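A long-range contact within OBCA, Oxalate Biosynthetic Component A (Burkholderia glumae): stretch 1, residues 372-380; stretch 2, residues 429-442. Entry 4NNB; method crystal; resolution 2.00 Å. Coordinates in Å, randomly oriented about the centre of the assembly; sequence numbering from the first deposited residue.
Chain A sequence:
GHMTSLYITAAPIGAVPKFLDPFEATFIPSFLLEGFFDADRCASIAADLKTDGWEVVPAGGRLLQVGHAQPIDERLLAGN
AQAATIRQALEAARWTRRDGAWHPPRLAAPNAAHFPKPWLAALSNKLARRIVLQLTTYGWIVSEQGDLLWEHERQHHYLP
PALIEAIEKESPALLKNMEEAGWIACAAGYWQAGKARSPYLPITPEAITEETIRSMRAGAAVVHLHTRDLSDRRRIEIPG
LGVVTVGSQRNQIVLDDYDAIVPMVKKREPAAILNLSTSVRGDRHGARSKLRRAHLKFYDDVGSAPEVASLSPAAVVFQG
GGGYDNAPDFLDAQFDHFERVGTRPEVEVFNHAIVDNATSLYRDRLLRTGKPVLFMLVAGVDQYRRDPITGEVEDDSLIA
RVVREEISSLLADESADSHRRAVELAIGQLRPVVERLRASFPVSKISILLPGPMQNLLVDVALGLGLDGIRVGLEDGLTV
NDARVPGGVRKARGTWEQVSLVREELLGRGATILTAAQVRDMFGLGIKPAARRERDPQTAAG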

# COMPACT_ATOMS: atom_id res chain seq x y z
N PRO A 372 -20.92 3.06 17.41
CA PRO A 372 -21.08 2.01 16.40
C PRO A 372 -19.87 1.08 16.35
O PRO A 372 -18.73 1.51 16.57
CB PRO A 372 -21.18 2.80 15.09
CG PRO A 372 -20.49 4.10 15.37
CD PRO A 372 -20.83 4.40 16.80
N VAL A 373 -20.14 -0.19 16.07
CA VAL A 373 -19.07 -1.17 15.85
C VAL A 373 -18.51 -0.92 14.45
O VAL A 373 -19.26 -0.69 13.50
CB VAL A 373 -19.60 -2.59 15.98
CG1 VAL A 373 -18.46 -3.61 15.82
CG2 VAL A 373 -20.31 -2.77 17.35
N LEU A 374 -17.18 -0.93 14.33
CA LEU A 374 -16.52 -0.52 13.09
C LEU A 374 -15.97 -1.71 12.32
O LEU A 374 -15.33 -2.59 12.91
CB LEU A 374 -15.37 0.43 13.41
CG LEU A 374 -15.65 1.64 14.30
CD1 LEU A 374 -14.36 2.47 14.47
CD2 LEU A 374 -16.75 2.47 13.71
N PHE A 375 -16.20 -1.73 11.01
CA PHE A 375 -15.72 -2.82 10.15
C PHE A 375 -15.00 -2.25 8.92
O PHE A 375 -15.38 -1.21 8.39
CB PHE A 375 -16.88 -3.71 9.68
CG PHE A 375 -17.63 -4.38 10.81
CD1 PHE A 375 -17.27 -5.66 11.23
CD2 PHE A 375 -18.67 -3.73 11.46
CE1 PHE A 375 -17.95 -6.28 12.29
CE2 PHE A 375 -19.36 -4.35 12.51
CZ PHE A 375 -19.00 -5.62 12.91
N MET A 376 -13.95 -2.94 8.48
CA MET A 376 -13.27 -2.62 7.23
C MET A 376 -13.29 -3.86 6.35
O MET A 376 -12.75 -4.90 6.74
CB MET A 376 -11.83 -2.13 7.48
CG MET A 376 -11.01 -1.88 6.21
SD MET A 376 -11.68 -0.48 5.26
CE MET A 376 -11.39 0.84 6.42
N LEU A 377 -13.95 -3.77 5.19
CA LEU A 377 -13.99 -4.90 4.26
C LEU A 377 -12.68 -4.94 3.46
O LEU A 377 -12.41 -4.04 2.66
CB LEU A 377 -15.20 -4.81 3.32
CG LEU A 377 -16.58 -4.72 3.99
CD1 LEU A 377 -17.68 -4.63 2.92
CD2 LEU A 377 -16.82 -5.91 4.95
N VAL A 378 -11.87 -5.97 3.68
CA VAL A 378 -10.63 -6.14 2.92
C VAL A 378 -10.97 -6.87 1.62
O VAL A 378 -10.66 -8.05 1.43
CB VAL A 378 -9.54 -6.88 3.73
CG1 VAL A 378 -8.18 -6.79 3.01
CG2 VAL A 378 -9.44 -6.29 5.13
N ALA A 379 -11.66 -6.17 0.73
CA ALA A 379 -12.19 -6.80 -0.47
C ALA A 379 -11.14 -6.96 -1.56
O ALA A 379 -10.24 -6.12 -1.70
CB ALA A 379 -13.39 -6.03 -1.00
N GLY A 380 -11.24 -8.06 -2.31
CA GLY A 380 -10.42 -8.25 -3.49
C GLY A 380 -9.07 -8.87 -3.21
O GLY A 380 -8.25 -9.05 -4.13
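Stretch 2, residues 429-442: QLRPVVERLRASFP

A helix packed antiparallel on a β-strand generally meets it through side chains alone, and this pair from OBCA is a compact example. At the centre of the contact lie Phe-375 and Leu-377 of the strand and Leu-437 of the helix. The CD2 methyl of Leu-437 comes within 3.7 Å of CE1 of Phe-375 and forms an off-centre CH-π contact, 4.1 Å from the ring centroid and 30° off the ring normal. The other methyl of the same leucine, CD1, lies 4.0 Å from CD2 of Leu-377, so that Leu-437 bridges two successive inward-pointing residues of the strand. Leu-377 in turn reaches two neighbouring helix residues: its CD1 is 3.8 Å from CG2 of Val-434, and its CD2 is 4.1 Å from CG1 of Val-433.

The backbones explain this pattern. Residues 373-378 are extended, and alternation directs the CA-to-CB bonds of Val-373, Phe-375 and Leu-377 toward the helix, while those of Met-376 and Val-378 point away. Residues 429-440 continue a helix that begins earlier in the chain; it is kinked at Pro-432 and Val-433, whose N atoms make no bond to the preceding turn. Proline lacks the amide hydrogen such a bond requires. Regular bonding is in place from Val-434 N to Leu-430 O (2.9 Å) onward. The two axes run nearly antiparallel, at 170°, and approach to 10.8 Å, a separation that leaves room for a layer of interlocking side chains.

Because of this direction, the end of the helix lies beside the start of the strand. Phe-441, the first residue to leave helical geometry, still donates its N to Leu-437 O at 2.8 Å and turns its ring toward Val-373 and Phe-375. CZ of Phe-375 sits over one face of that ring, 3.4 Å from CD2 of Phe-441; the ring planes are inclined at 53° with centroids 5.2 Å apart, an oblique pairing. CG2 of Val-373 approaches CD1 of Phe-441 at 3.7 Å. At the other end, just beyond the strand, CB of Ala-379 rests 4.0 Å from CD1 of Leu-430.

No hydrogen bond crosses between the stretches, which together bury 408 Å². Polarity appears only outside the apolar seam. Arg-431, Glu-435 and Arg-436 belong to the part of the helix out of reach of the strand, whereas the CA-to-CB bond of Arg-438 points away but its end comes nearer, NH1 stopping 6.7 Å from O of Val-373. The guanidinium groups of all three arginines find hydrogen-bonding partners elsewhere in the structure.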

# COMPACT_ATOMS: atom_id res chain seq x y z
N GLN A 429 -21.16 -10.39 -4.52
CA GLN A 429 -20.35 -11.12 -3.56
C GLN A 429 -20.37 -10.44 -2.18
O GLN A 429 -20.45 -11.12 -1.16
CB GLN A 429 -18.91 -11.25 -4.07
CG GLN A 429 -18.76 -12.23 -5.21
CD GLN A 429 -18.91 -13.66 -4.74
OE1 GLN A 429 -18.08 -14.16 -3.99
NE2 GLN A 429 -19.98 -14.31 -5.18
N LEU A 430 -20.30 -9.12 -2.17
CA LEU A 430 -20.13 -8.39 -0.91
C LEU A 430 -21.45 -8.13 -0.19
O LEU A 430 -21.46 -7.96 1.03
CB LEU A 430 -19.37 -7.08 -1.13
CG LEU A 430 -17.90 -7.23 -1.56
CD1 LEU A 430 -17.31 -5.86 -1.94
CD2 LEU A 430 -17.09 -7.87 -0.43
N ARG A 431 -22.56 -8.10 -0.94
CA ARG A 431 -23.85 -7.75 -0.35
C ARG A 431 -24.25 -8.60 0.87
O ARG A 431 -24.61 -8.04 1.90
CB ARG A 431 -24.98 -7.74 -1.41
CG ARG A 431 -26.37 -7.51 -0.83
CD ARG A 431 -26.83 -6.09 -1.03
NE ARG A 431 -27.06 -5.82 -2.44
CZ ARG A 431 -27.12 -4.61 -2.97
NH1 ARG A 431 -26.96 -3.55 -2.19
NH2 ARG A 431 -27.33 -4.45 -4.27
N PRO A 432 -24.19 -9.95 0.75
CA PRO A 432 -24.61 -10.75 1.91
C PRO A 432 -23.67 -10.56 3.10
O PRO A 432 -24.12 -10.70 4.23
CB PRO A 432 -24.50 -12.19 1.41
CG PRO A 432 -24.36 -12.11 -0.07
CD PRO A 432 -23.72 -10.80 -0.36
N VAL A 433 -22.39 -10.27 2.84
CA VAL A 433 -21.45 -9.98 3.93
C VAL A 433 -21.88 -8.72 4.65
O VAL A 433 -22.01 -8.70 5.88
CB VAL A 433 -19.99 -9.85 3.40
CG1 VAL A 433 -19.04 -9.35 4.49
CG2 VAL A 433 -19.50 -11.18 2.85
N VAL A 434 -22.15 -7.66 3.88
CA VAL A 434 -22.61 -6.41 4.47
C VAL A 434 -23.91 -6.62 5.28
O VAL A 434 -24.04 -6.11 6.39
CB VAL A 434 -22.82 -5.32 3.39
CG1 VAL A 434 -23.50 -4.10 3.98
CG2 VAL A 434 -21.46 -4.93 2.76
N GLU A 435 -24.86 -7.36 4.71
CA GLU A 435 -26.14 -7.57 5.38
C GLU A 435 -26.02 -8.41 6.65
O GLU A 435 -26.72 -8.15 7.64
CB GLU A 435 -27.16 -8.20 4.42
CG GLU A 435 -27.55 -7.29 3.26
CD GLU A 435 -28.03 -5.92 3.73
OE1 GLU A 435 -28.85 -5.86 4.68
OE2 GLU A 435 -27.58 -4.91 3.15
N ARG A 436 -25.13 -9.40 6.65
CA ARG A 436 -24.89 -10.17 7.87
C ARG A 436 -24.36 -9.26 8.96
O ARG A 436 -24.79 -9.34 10.11
CB ARG A 436 -23.90 -11.32 7.63
CG ARG A 436 -24.49 -12.51 6.88
CD ARG A 436 -23.48 -13.65 6.84
NE ARG A 436 -23.26 -14.24 8.16
CZ ARG A 436 -22.22 -15.00 8.47
NH1 ARG A 436 -21.29 -15.25 7.56
NH2 ARG A 436 -22.10 -15.50 9.69
N LEU A 437 -23.43 -8.38 8.60
CA LEU A 437 -22.87 -7.45 9.57
C LEU A 437 -23.93 -6.47 10.09
O LEU A 437 -24.00 -6.21 11.30
CB LEU A 437 -21.63 -6.72 8.99
CG LEU A 437 -20.41 -7.59 8.62
CD1 LEU A 437 -19.32 -6.76 7.92
CD2 LEU A 437 -19.84 -8.28 9.85
N ARG A 438 -24.76 -5.94 9.18
CA ARG A 438 -25.81 -5.00 9.58
C ARG A 438 -26.87 -5.65 10.45
O ARG A 438 -27.40 -5.03 11.36
CB ARG A 438 -26.50 -4.39 8.35
CG ARG A 438 -25.61 -3.62 7.41
CD ARG A 438 -25.11 -2.36 8.04
NE ARG A 438 -24.65 -1.44 7.01
CZ ARG A 438 -23.98 -0.32 7.26
NH1 ARG A 438 -23.67 -0.00 8.51
NH2 ARG A 438 -23.60 0.46 6.25
N ALA A 439 -27.18 -6.91 10.16
CA ALA A 439 -28.19 -7.63 10.93
C ALA A 439 -27.70 -7.86 12.36
O ALA A 439 -28.45 -7.71 13.32
CB ALA A 439 -28.55 -8.96 10.25
N SER A 440 -26.42 -8.21 12.50
CA SER A 440 -25.89 -8.51 13.83
C SER A 440 -25.55 -7.26 14.60
O SER A 440 -25.58 -7.26 15.83
CB SER A 440 -24.66 -9.42 13.76
OG SER A 440 -25.02 -10.69 13.25
N PHE A 441 -25.21 -6.20 13.87
CA PHE A 441 -24.81 -4.95 14.49
C PHE A 441 -25.57 -3.79 13.86
O PHE A 441 -25.06 -3.13 12.96
CB PHE A 441 -23.30 -4.71 14.33
CG PHE A 441 -22.45 -5.81 14.90
CD1 PHE A 441 -22.10 -5.82 16.24
CD2 PHE A 441 -22.00 -6.84 14.09
CE1 PHE A 441 -21.30 -6.84 16.77
CE2 PHE A 441 -21.21 -7.88 14.61
CZ PHE A 441 -20.86 -7.87 15.95
N PRO A 442 -26.80 -3.53 14.34
CA PRO A 442 -27.65 -2.44 13.84
C PRO A 442 -26.98 -1.07 13.93
O PRO A 442 -27.23 -0.21 13.09
CB PRO A 442 -28.87 -2.47 14.76
CG PRO A 442 -28.87 -3.84 15.39
CD PRO A 442 -27.44 -4.29 15.43